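Local coordinates for single-stranded-DNA-specific exonuclease RecJ (Thermus thermophilus, PDB 2ZXP), which degrades single-stranded DNA exonucleolytically in the 5' to 3' direction, with divalent metal ions as cofactor and no detectable activity on single-stranded RNA, at residues A[134-139]-A[158-163]; A[432-437]-A[485-490]; A[71-76]-A[128-133]. All coordinates share one frame; numbering follows the deposited sequence.

Contact 1: A[134-139]-A[158-163]. With MN (manganese (II) ion), chain B; MN (manganese (II) ion), chain C.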
loop_
_atom_site.group_PDB
_atom_site.type_symbol
_atom_site.label_atom_id
_atom_site.label_comp_id
_atom_site.label_asym_id
_atom_site.label_seq_id
_atom_site.Cartn_x
_atom_site.Cartn_y
_atom_site.Cartn_z
ATOM N N THR A 134 -8.475 -23.248 15.631
ATOM C CA THR A 134 -7.379 -22.286 15.670
ATOM C C THR A 134 -7.696 -21.205 14.670
ATOM O O THR A 134 -8.129 -21.503 13.565
ATOM C CB THR A 134 -6.042 -22.910 15.253
ATOM O OG1 THR A 134 -6.151 -23.413 13.907
ATOM C CG2 THR A 134 -5.659 -24.022 16.216
ATOM N N VAL A 135 -7.478 -19.955 15.051
ATOM C CA VAL A 135 -7.750 -18.840 14.162
ATOM C C VAL A 135 -6.451 -18.081 13.932
ATOM O O VAL A 135 -5.710 -17.805 14.870
ATOM C CB VAL A 135 -8.810 -17.878 14.773
ATOM C CG1 VAL A 135 -9.020 -16.694 13.878
ATOM C CG2 VAL A 135 -10.117 -18.607 14.957
ATOM N N ASP A 136 -6.180 -17.761 12.674
ATOM C CA ASP A 136 -4.983 -17.029 12.306
ATOM C C ASP A 136 -3.711 -17.755 12.758
ATOM O O ASP A 136 -2.686 -17.119 12.999
ATOM C CB ASP A 136 -5.032 -15.633 12.926
ATOM C CG ASP A 136 -3.966 -14.696 12.369
ATOM O OD1 ASP A 136 -3.441 -13.891 13.151
ATOM O OD2 ASP A 136 -3.661 -14.738 11.158
ATOM N N CYS A 137 -3.774 -19.079 12.880
ATOM C CA CYS A 137 -2.606 -19.853 13.304
ATOM C C CYS A 137 -2.839 -21.358 13.226
ATOM O O CYS A 137 -3.914 -21.817 12.815
ATOM C CB CYS A 137 -2.189 -19.480 14.740
ATOM S SG CYS A 137 -3.202 -20.178 16.099
ATOM N N GLY A 138 -1.815 -22.115 13.617
ATOM C CA GLY A 138 -1.908 -23.565 13.612
ATOM C C GLY A 138 -1.553 -24.252 12.305
ATOM O O GLY A 138 -1.686 -25.468 12.194
ATOM N N ILE A 139 -1.117 -23.497 11.304
ATOM C CA ILE A 139 -0.757 -24.114 10.034
ATOM C C ILE A 139 0.526 -24.946 10.205
ATOM O O ILE A 139 0.670 -26.007 9.584
ATOM C CB ILE A 139 -0.541 -23.050 8.918
ATOM C CG1 ILE A 139 -0.477 -23.726 7.544
ATOM C CG2 ILE A 139 0.739 -22.274 9.174
ATOM C CD1 ILE A 139 -1.751 -24.463 7.168
ATOM N N THR A 158 -7.715 -22.774 10.927
ATOM C CA THR A 158 -8.010 -21.724 9.970
ATOM C C THR A 158 -6.843 -20.774 10.150
ATOM O O THR A 158 -6.525 -20.348 11.266
ATOM C CB THR A 158 -9.382 -21.036 10.247
ATOM O OG1 THR A 158 -9.309 -20.218 11.412
ATOM C CG2 THR A 158 -10.456 -22.092 10.471
ATOM N N ASP A 159 -6.176 -20.456 9.058
ATOM C CA ASP A 159 -5.007 -19.606 9.153
ATOM C C ASP A 159 -4.657 -19.153 7.749
ATOM O O ASP A 159 -5.220 -19.652 6.781
ATOM C CB ASP A 159 -3.866 -20.443 9.752
ATOM C CG ASP A 159 -2.654 -19.623 10.128
ATOM O OD1 ASP A 159 -2.758 -18.388 10.213
ATOM O OD2 ASP A 159 -1.592 -20.217 10.363
ATOM N N HIS A 160 -3.744 -18.205 7.623
ATOM C CA HIS A 160 -3.346 -17.779 6.291
ATOM C C HIS A 160 -1.839 -17.566 6.204
ATOM O O HIS A 160 -1.306 -17.316 5.115
ATOM C CB HIS A 160 -4.086 -16.504 5.884
ATOM C CG HIS A 160 -3.694 -15.299 6.675
ATOM N ND1 HIS A 160 -3.207 -14.153 6.086
ATOM C CD2 HIS A 160 -3.733 -15.053 8.004
ATOM C CE1 HIS A 160 -2.966 -13.252 7.019
ATOM N NE2 HIS A 160 -3.277 -13.772 8.192
ATOM N N HIS A 161 -1.155 -17.674 7.342
ATOM C CA HIS A 161 0.298 -17.480 7.380
ATOM C C HIS A 161 1.076 -18.443 6.475
ATOM O O HIS A 161 0.537 -19.428 5.975
ATOM C CB HIS A 161 0.824 -17.616 8.816
ATOM C CG HIS A 161 0.316 -16.561 9.747
ATOM N ND1 HIS A 161 1.089 -16.024 10.755
ATOM C CD2 HIS A 161 -0.893 -15.952 9.834
ATOM C CE1 HIS A 161 0.378 -15.130 11.423
ATOM N NE2 HIS A 161 -0.828 -15.068 10.883
ATOM N N THR A 162 2.349 -18.149 6.263
ATOM C CA THR A 162 3.182 -19.022 5.442
ATOM C C THR A 162 3.094 -20.432 6.054
ATOM O O THR A 162 3.507 -20.650 7.207
ATOM C CB THR A 162 4.661 -18.529 5.436
ATOM O OG1 THR A 162 4.727 -17.230 4.823
ATOM C CG2 THR A 162 5.559 -19.509 4.678
ATOM N N PRO A 163 2.540 -21.402 5.296
ATOM C CA PRO A 163 2.383 -22.791 5.745
ATOM C C PRO A 163 3.697 -23.524 6.024
ATOM O O PRO A 163 4.723 -22.912 6.342
ATOM C CB PRO A 163 1.611 -23.444 4.592
ATOM C CG PRO A 163 0.861 -22.314 3.986
ATOM C CD PRO A 163 1.903 -21.219 3.980
HETATM MN MN MN B . -3.164 -12.903 10.282
HETATM MN MN MN C . -1.993 -12.783 13.756
HETATM O O HOH W 1 -1.672 -11.398 11.653
#
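With CG anti to the backbone N (chi1 -168°), D136 carries its carboxylate back toward the 158-163 loop, where H161, its CG anti to the carbonyl carbon (chi1 -65°), brings NE2 to D136 OD2. D159, H160 and H161 spell the DHH motif that names the family, and both loops follow parallel strands, 131-134 and 154-158, at their C-terminal ends. The evidence for a shared metal site is direct: D136 OD2 lies 2.1 Å from one manganese, which H160 NE2 also binds at 2.3 Å, while D136 OD1 binds the second manganese at 1.9 Å. The carboxylate thus bridges the pair, as does a water; D84 and D221 also bind the first ion, and D80 and D82 the second. H161 NE2 donates to D136 OD2 over 2.9 Å from above the carboxylate plane; the imidazole and carboxylate planes are steeply inclined and the bond is clearly bent (N-H...O 131°), a second-shell link that would restrain the carboxylate's rotation. T134 O accepts twice from T158, from N at 3.0 Å and from the side-chain hydroxyl, which joins the two chains where they leave their strands. At the far end of the segments from this pair, I139 CG1 packs against P163 CB at 3.6 Å. The T158 OG1 to T134 O bond, 2.8 Å long, lies in the carbonyl plane on a lone pair.

Contact 2: A[432-437]-A[485-490]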
loop_
_atom_site.group_PDB
_atom_site.type_symbol
_atom_site.label_atom_id
_atom_site.label_comp_id
_atom_site.label_asym_id
_atom_site.label_seq_id
_atom_site.Cartn_x
_atom_site.Cartn_y
_atom_site.Cartn_z
ATOM N N ASP A 432 0.949 10.660 -12.711
ATOM C CA ASP A 432 0.975 11.593 -13.813
ATOM C C ASP A 432 1.274 12.983 -13.281
ATOM O O ASP A 432 1.373 13.207 -12.079
ATOM C CB ASP A 432 -0.422 11.585 -14.448
ATOM C CG ASP A 432 -0.519 12.444 -15.693
ATOM O OD1 ASP A 432 -1.658 12.827 -16.066
ATOM O OD2 ASP A 432 0.526 12.730 -16.303
ATOM N N LEU A 433 1.397 13.920 -14.201
ATOM C CA LEU A 433 1.621 15.321 -13.871
ATOM C C LEU A 433 0.306 15.809 -13.238
ATOM O O LEU A 433 -0.764 15.377 -13.640
ATOM C CB LEU A 433 1.861 16.076 -15.168
ATOM C CG LEU A 433 3.165 16.823 -15.420
ATOM C CD1 LEU A 433 4.359 15.919 -15.207
ATOM C CD2 LEU A 433 3.112 17.337 -16.859
ATOM N N LEU A 434 0.363 16.693 -12.253
ATOM C CA LEU A 434 -0.875 17.189 -11.651
ATOM C C LEU A 434 -1.652 18.050 -12.647
ATOM O O LEU A 434 -1.075 18.874 -13.343
ATOM C CB LEU A 434 -0.574 18.032 -10.429
ATOM C CG LEU A 434 -1.836 18.545 -9.730
ATOM C CD1 LEU A 434 -2.519 17.383 -9.033
ATOM C CD2 LEU A 434 -1.478 19.625 -8.728
ATOM N N PRO A 435 -2.976 17.855 -12.735
ATOM C CA PRO A 435 -3.831 18.625 -13.649
ATOM C C PRO A 435 -3.842 20.108 -13.298
ATOM O O PRO A 435 -3.315 20.508 -12.257
ATOM C CB PRO A 435 -5.209 17.979 -13.452
ATOM C CG PRO A 435 -4.844 16.535 -13.160
ATOM C CD PRO A 435 -3.711 16.705 -12.172
ATOM N N GLU A 436 -4.436 20.925 -14.170
ATOM C CA GLU A 436 -4.521 22.365 -13.917
ATOM C C GLU A 436 -5.447 22.564 -12.720
ATOM O O GLU A 436 -6.367 21.784 -12.501
ATOM C CB GLU A 436 -5.079 23.100 -15.139
ATOM C CG GLU A 436 -4.192 23.019 -16.372
ATOM C CD GLU A 436 -3.035 23.983 -16.323
ATOM O OE1 GLU A 436 -2.004 23.703 -16.975
ATOM O OE2 GLU A 436 -3.139 25.027 -15.641
ATOM N N PRO A 437 -5.224 23.630 -11.944
ATOM C CA PRO A 437 -6.023 23.957 -10.749
ATOM C C PRO A 437 -7.549 23.866 -10.929
ATOM O O PRO A 437 -8.267 23.463 -10.025
ATOM C CB PRO A 437 -5.566 25.367 -10.402
ATOM C CG PRO A 437 -4.120 25.429 -10.953
ATOM C CD PRO A 437 -4.256 24.702 -12.268
ATOM N N LYS A 485 2.681 26.742 -9.918
ATOM C CA LYS A 485 1.747 26.969 -11.004
ATOM C C LYS A 485 0.310 27.065 -10.461
ATOM O O LYS A 485 -0.623 26.436 -10.977
ATOM C CB LYS A 485 1.875 25.838 -12.029
ATOM C CG LYS A 485 3.303 25.590 -12.512
ATOM C CD LYS A 485 3.900 26.837 -13.137
ATOM C CE LYS A 485 5.415 26.701 -13.439
ATOM N NZ LYS A 485 5.748 25.741 -14.533
ATOM N N GLY A 486 0.153 27.824 -9.384
ATOM C CA GLY A 486 -1.163 28.020 -8.806
ATOM C C GLY A 486 -1.680 27.077 -7.730
ATOM O O GLY A 486 -2.658 27.413 -7.067
ATOM N N VAL A 487 -1.075 25.909 -7.529
ATOM C CA VAL A 487 -1.610 25.026 -6.498
ATOM C C VAL A 487 -0.790 25.030 -5.232
ATOM O O VAL A 487 0.439 24.950 -5.262
ATOM C CB VAL A 487 -1.808 23.558 -7.009
ATOM C CG1 VAL A 487 -1.256 23.397 -8.399
ATOM C CG2 VAL A 487 -1.198 22.572 -6.035
ATOM N N ARG A 488 -1.476 25.119 -4.101
ATOM C CA ARG A 488 -0.763 25.144 -2.846
ATOM C C ARG A 488 -0.305 23.750 -2.440
ATOM O O ARG A 488 -1.076 22.788 -2.458
ATOM C CB ARG A 488 -1.627 25.760 -1.739
ATOM C CG ARG A 488 -0.827 25.981 -0.463
ATOM C CD ARG A 488 -1.496 26.929 0.515
ATOM N NE ARG A 488 -2.392 26.233 1.424
ATOM C CZ ARG A 488 -2.330 26.342 2.748
ATOM N NH1 ARG A 488 -1.411 27.127 3.305
ATOM N NH2 ARG A 488 -3.168 25.653 3.514
ATOM N N VAL A 489 0.964 23.643 -2.078
ATOM C CA VAL A 489 1.509 22.371 -1.655
ATOM C C VAL A 489 2.008 22.526 -0.221
ATOM O O VAL A 489 2.542 23.563 0.145
ATOM C CB VAL A 489 2.629 21.910 -2.635
ATOM C CG1 VAL A 489 3.239 23.091 -3.300
ATOM C CG2 VAL A 489 3.688 21.095 -1.911
ATOM N N LEU A 490 1.774 21.506 0.598
ATOM C CA LEU A 490 2.190 21.495 1.996
ATOM C C LEU A 490 3.308 20.481 2.139
ATOM O O LEU A 490 3.237 19.385 1.580
ATOM C CB LEU A 490 1.008 21.123 2.885
ATOM C CG LEU A 490 0.085 22.321 3.120
ATOM C CD1 LEU A 490 -1.385 21.886 3.171
ATOM C CD2 LEU A 490 0.531 23.031 4.402
#
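D432 OD2, at the head of the segment whose L434 and P437 meet K485 and V487, is gripped twice: by the backbone of L433, whose N lies 2.6 Å from D432 OD2 in a weak bond, and by R633 in a salt bridge. Neither bond crosses to 485-490, and no hydrogen bond joins the two segments, so the contact, within the OB domain, rests chiefly on apolar side chains; it is small, 162 Å² in all. The nearest CA atoms, those of P437 and V487, are 6.2 Å apart, which with the missing hydrogen bonds argues against strand pairing.

L434 and V487 meet end-on, methyl against methyl. The leucine holds CG anti to its N (chi1 -178°), which extends the branch across the gap; its CD2 then sits 3.8 Å from V487 CG1 and 4.0 Å from V487 CG2, so one methyl faces both methyls of the valine. Farther along the segment, the proline ring abuts the turn: P437 CG is 3.6 Å from K485 O, a backbone carbonyl oxygen. The same P437 CG lies 4.3 Å from V487 CG1. K485 and G486 both have positive phi, 53° and 90°, and with their psi values they fit a type I' turn linking antiparallel strands 479-484 and 487-492.

In the eight-stranded sheet, strands 426-433 and 487-492 are not neighbours: 462-466, 503-514 and 517-528 come between them. That L434, just past the end of strand 426-433, reaches V487 suggests a strongly curved sheet, as in the barrel of an OB fold. V522 of strand 517-528 and L464 of strand 462-466 touch both side chains, while helix 624-640 packs against D432 and L433.

Contact 3: A[71-76]-A[128-133]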
loop_
_atom_site.group_PDB
_atom_site.type_symbol
_atom_site.label_atom_id
_atom_site.label_comp_id
_atom_site.label_asym_id
_atom_site.label_seq_id
_atom_site.Cartn_x
_atom_site.Cartn_y
_atom_site.Cartn_z
ATOM N N GLN A 71 -24.892 -31.499 18.315
ATOM C CA GLN A 71 -24.595 -32.486 19.349
ATOM C C GLN A 71 -24.104 -31.850 20.636
ATOM O O GLN A 71 -23.722 -32.549 21.577
ATOM C CB GLN A 71 -23.553 -33.486 18.849
ATOM C CG GLN A 71 -23.905 -34.105 17.525
ATOM C CD GLN A 71 -22.903 -35.149 17.076
ATOM O OE1 GLN A 71 -22.656 -35.312 15.876
ATOM N NE2 GLN A 71 -22.327 -35.873 18.032
ATOM N N GLY A 72 -24.080 -30.520 20.660
ATOM C CA GLY A 72 -23.655 -29.818 21.857
ATOM C C GLY A 72 -22.230 -30.048 22.321
ATOM O O GLY A 72 -21.973 -30.010 23.521
ATOM N N LYS A 73 -21.314 -30.273 21.375
ATOM C CA LYS A 73 -19.894 -30.490 21.659
ATOM C C LYS A 73 -19.253 -29.197 22.136
ATOM O O LYS A 73 -19.688 -28.109 21.750
ATOM C CB LYS A 73 -19.171 -30.963 20.399
ATOM C CG LYS A 73 -19.674 -32.289 19.865
ATOM C CD LYS A 73 -19.485 -33.408 20.897
ATOM C CE LYS A 73 -20.042 -34.730 20.362
ATOM N NZ LYS A 73 -19.783 -35.845 21.293
ATOM N N ARG A 74 -18.214 -29.303 22.959
ATOM C CA ARG A 74 -17.560 -28.106 23.468
ATOM C C ARG A 74 -16.510 -27.579 22.487
ATOM O O ARG A 74 -15.559 -28.277 22.120
ATOM C CB ARG A 74 -16.939 -28.381 24.832
ATOM C CG ARG A 74 -16.313 -27.144 25.450
ATOM C CD ARG A 74 -16.707 -26.970 26.921
ATOM N NE ARG A 74 -15.916 -25.921 27.567
ATOM C CZ ARG A 74 -16.112 -25.490 28.810
ATOM N NH1 ARG A 74 -17.084 -26.022 29.546
ATOM N NH2 ARG A 74 -15.332 -24.534 29.317
ATOM N N ILE A 75 -16.707 -26.345 22.048
ATOM C CA ILE A 75 -15.809 -25.728 21.087
ATOM C C ILE A 75 -14.871 -24.703 21.715
ATOM O O ILE A 75 -15.301 -23.778 22.385
ATOM C CB ILE A 75 -16.637 -25.052 19.979
ATOM C CG1 ILE A 75 -17.490 -26.116 19.280
ATOM C CG2 ILE A 75 -15.724 -24.372 18.950
ATOM C CD1 ILE A 75 -18.570 -25.557 18.402
ATOM N N ARG A 76 -13.579 -24.890 21.515
ATOM C CA ARG A 76 -12.591 -23.947 22.024
ATOM C C ARG A 76 -11.978 -23.221 20.829
ATOM O O ARG A 76 -11.467 -23.861 19.905
ATOM C CB ARG A 76 -11.494 -24.670 22.808
ATOM C CG ARG A 76 -10.303 -23.779 23.129
ATOM C CD ARG A 76 -9.303 -24.415 24.067
ATOM N NE ARG A 76 -9.795 -24.419 25.439
ATOM C CZ ARG A 76 -9.026 -24.171 26.498
ATOM N NH1 ARG A 76 -7.733 -23.902 26.320
ATOM N NH2 ARG A 76 -9.541 -24.171 27.733
ATOM N N ALA A 128 -10.520 -29.262 28.161
ATOM C CA ALA A 128 -11.607 -28.327 27.938
ATOM C C ALA A 128 -12.398 -28.426 26.636
ATOM O O ALA A 128 -13.399 -27.722 26.493
ATOM C CB ALA A 128 -11.089 -26.902 28.098
ATOM N N SER A 129 -12.013 -29.286 25.698
ATOM C CA SER A 129 -12.767 -29.289 24.458
ATOM C C SER A 129 -12.987 -30.561 23.648
ATOM O O SER A 129 -12.247 -31.534 23.769
ATOM C CB SER A 129 -12.169 -28.226 23.529
ATOM O OG SER A 129 -10.845 -28.558 23.144
ATOM N N ASP A 130 -14.027 -30.516 22.810
ATOM C CA ASP A 130 -14.361 -31.612 21.910
ATOM C C ASP A 130 -13.906 -31.209 20.515
ATOM O O ASP A 130 -13.443 -32.044 19.737
ATOM C CB ASP A 130 -15.865 -31.889 21.907
ATOM C CG ASP A 130 -16.375 -32.321 23.267
ATOM O OD1 ASP A 130 -15.822 -33.297 23.837
ATOM O OD2 ASP A 130 -17.321 -31.682 23.767
ATOM N N LEU A 131 -14.054 -29.926 20.200
ATOM C CA LEU A 131 -13.623 -29.396 18.917
ATOM C C LEU A 131 -12.672 -28.213 19.214
ATOM O O LEU A 131 -12.950 -27.347 20.039
ATOM C CB LEU A 131 -14.829 -28.961 18.081
ATOM C CG LEU A 131 -14.497 -28.351 16.708
ATOM C CD1 LEU A 131 -13.766 -29.382 15.861
ATOM C CD2 LEU A 131 -15.766 -27.890 15.998
ATOM N N PHE A 132 -11.536 -28.204 18.538
ATOM C CA PHE A 132 -10.520 -27.187 18.747
ATOM C C PHE A 132 -10.404 -26.367 17.458
ATOM O O PHE A 132 -10.114 -26.910 16.398
ATOM C CB PHE A 132 -9.204 -27.902 19.071
ATOM C CG PHE A 132 -8.117 -27.000 19.579
ATOM C CD1 PHE A 132 -8.217 -26.397 20.832
ATOM C CD2 PHE A 132 -6.947 -26.798 18.826
ATOM C CE1 PHE A 132 -7.161 -25.609 21.332
ATOM C CE2 PHE A 132 -5.889 -26.016 19.320
ATOM C CZ PHE A 132 -5.997 -25.422 20.574
ATOM N N LEU A 133 -10.634 -25.065 17.547
ATOM C CA LEU A 133 -10.582 -24.190 16.370
ATOM C C LEU A 133 -9.477 -23.162 16.500
ATOM O O LEU A 133 -9.540 -22.300 17.374
ATOM C CB LEU A 133 -11.904 -23.424 16.207
ATOM C CG LEU A 133 -13.011 -23.918 15.279
ATOM C CD1 LEU A 133 -14.329 -23.277 15.669
ATOM C CD2 LEU A 133 -12.655 -23.562 13.852
#
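The F132 ring meets R76 at its edge, where CD of the arginine lies in the ring plane, 3.7 Å from F132 CE1. The ring and guanidinium planes are only 24° apart, but it is the aliphatic part of R76 that touches; the rings of H125 and H78 also meet F132. Chain bending at chi3 (-76°) turns the R76 guanidinium toward A128, whose CB approaches it obliquely.

R76 and F132 lie on one face of adjacent parallel strands, 74-78 and 131-134, within the five-stranded parallel sheet of the DHH domain. The segment axes run 4.8 Å apart at 21°. R76 N donates to L131 O at 2.9 Å, and R76 O receives L133 N at 2.8 Å, both nearly straight. Along the other face, which packs against helix 58-70, I75 lies beside L131 and L133, with I75 CG2 3.7 Å from L133 CD1.

Where the pairing begins, R74 O accepts from both D130 N (2.8 Å) and L131 N (2.9 Å). The D130 carboxylate returns a nearly straight bond, its OD2 taking R74 N at 2.7 Å through the anti lone pair. Both polar backbone atoms of R74 are therefore satisfied across the contact.

Overall arrangement
Along the chain the order is contact 3, contact 1, contact 2, each closing before the next opens. Contacts 3 and 1 share the parallel sheet of the DHH domain, with centres 19 Å apart: strand 131-134 runs out of contact 3 directly into the metal-binding loop of contact 1, and the two touch where T158 CG2 meets L133 CD2 at 4.3 Å. Contact 2 lies in the OB domain on the opposite side of the chain's centre, its centre 46 Å from contact 1 and 60 Å from contact 3. Part of the manganese site is thus built on loops at the C-terminal ends of that parallel sheet's strands, while contact 2 belongs to a separate, remote module.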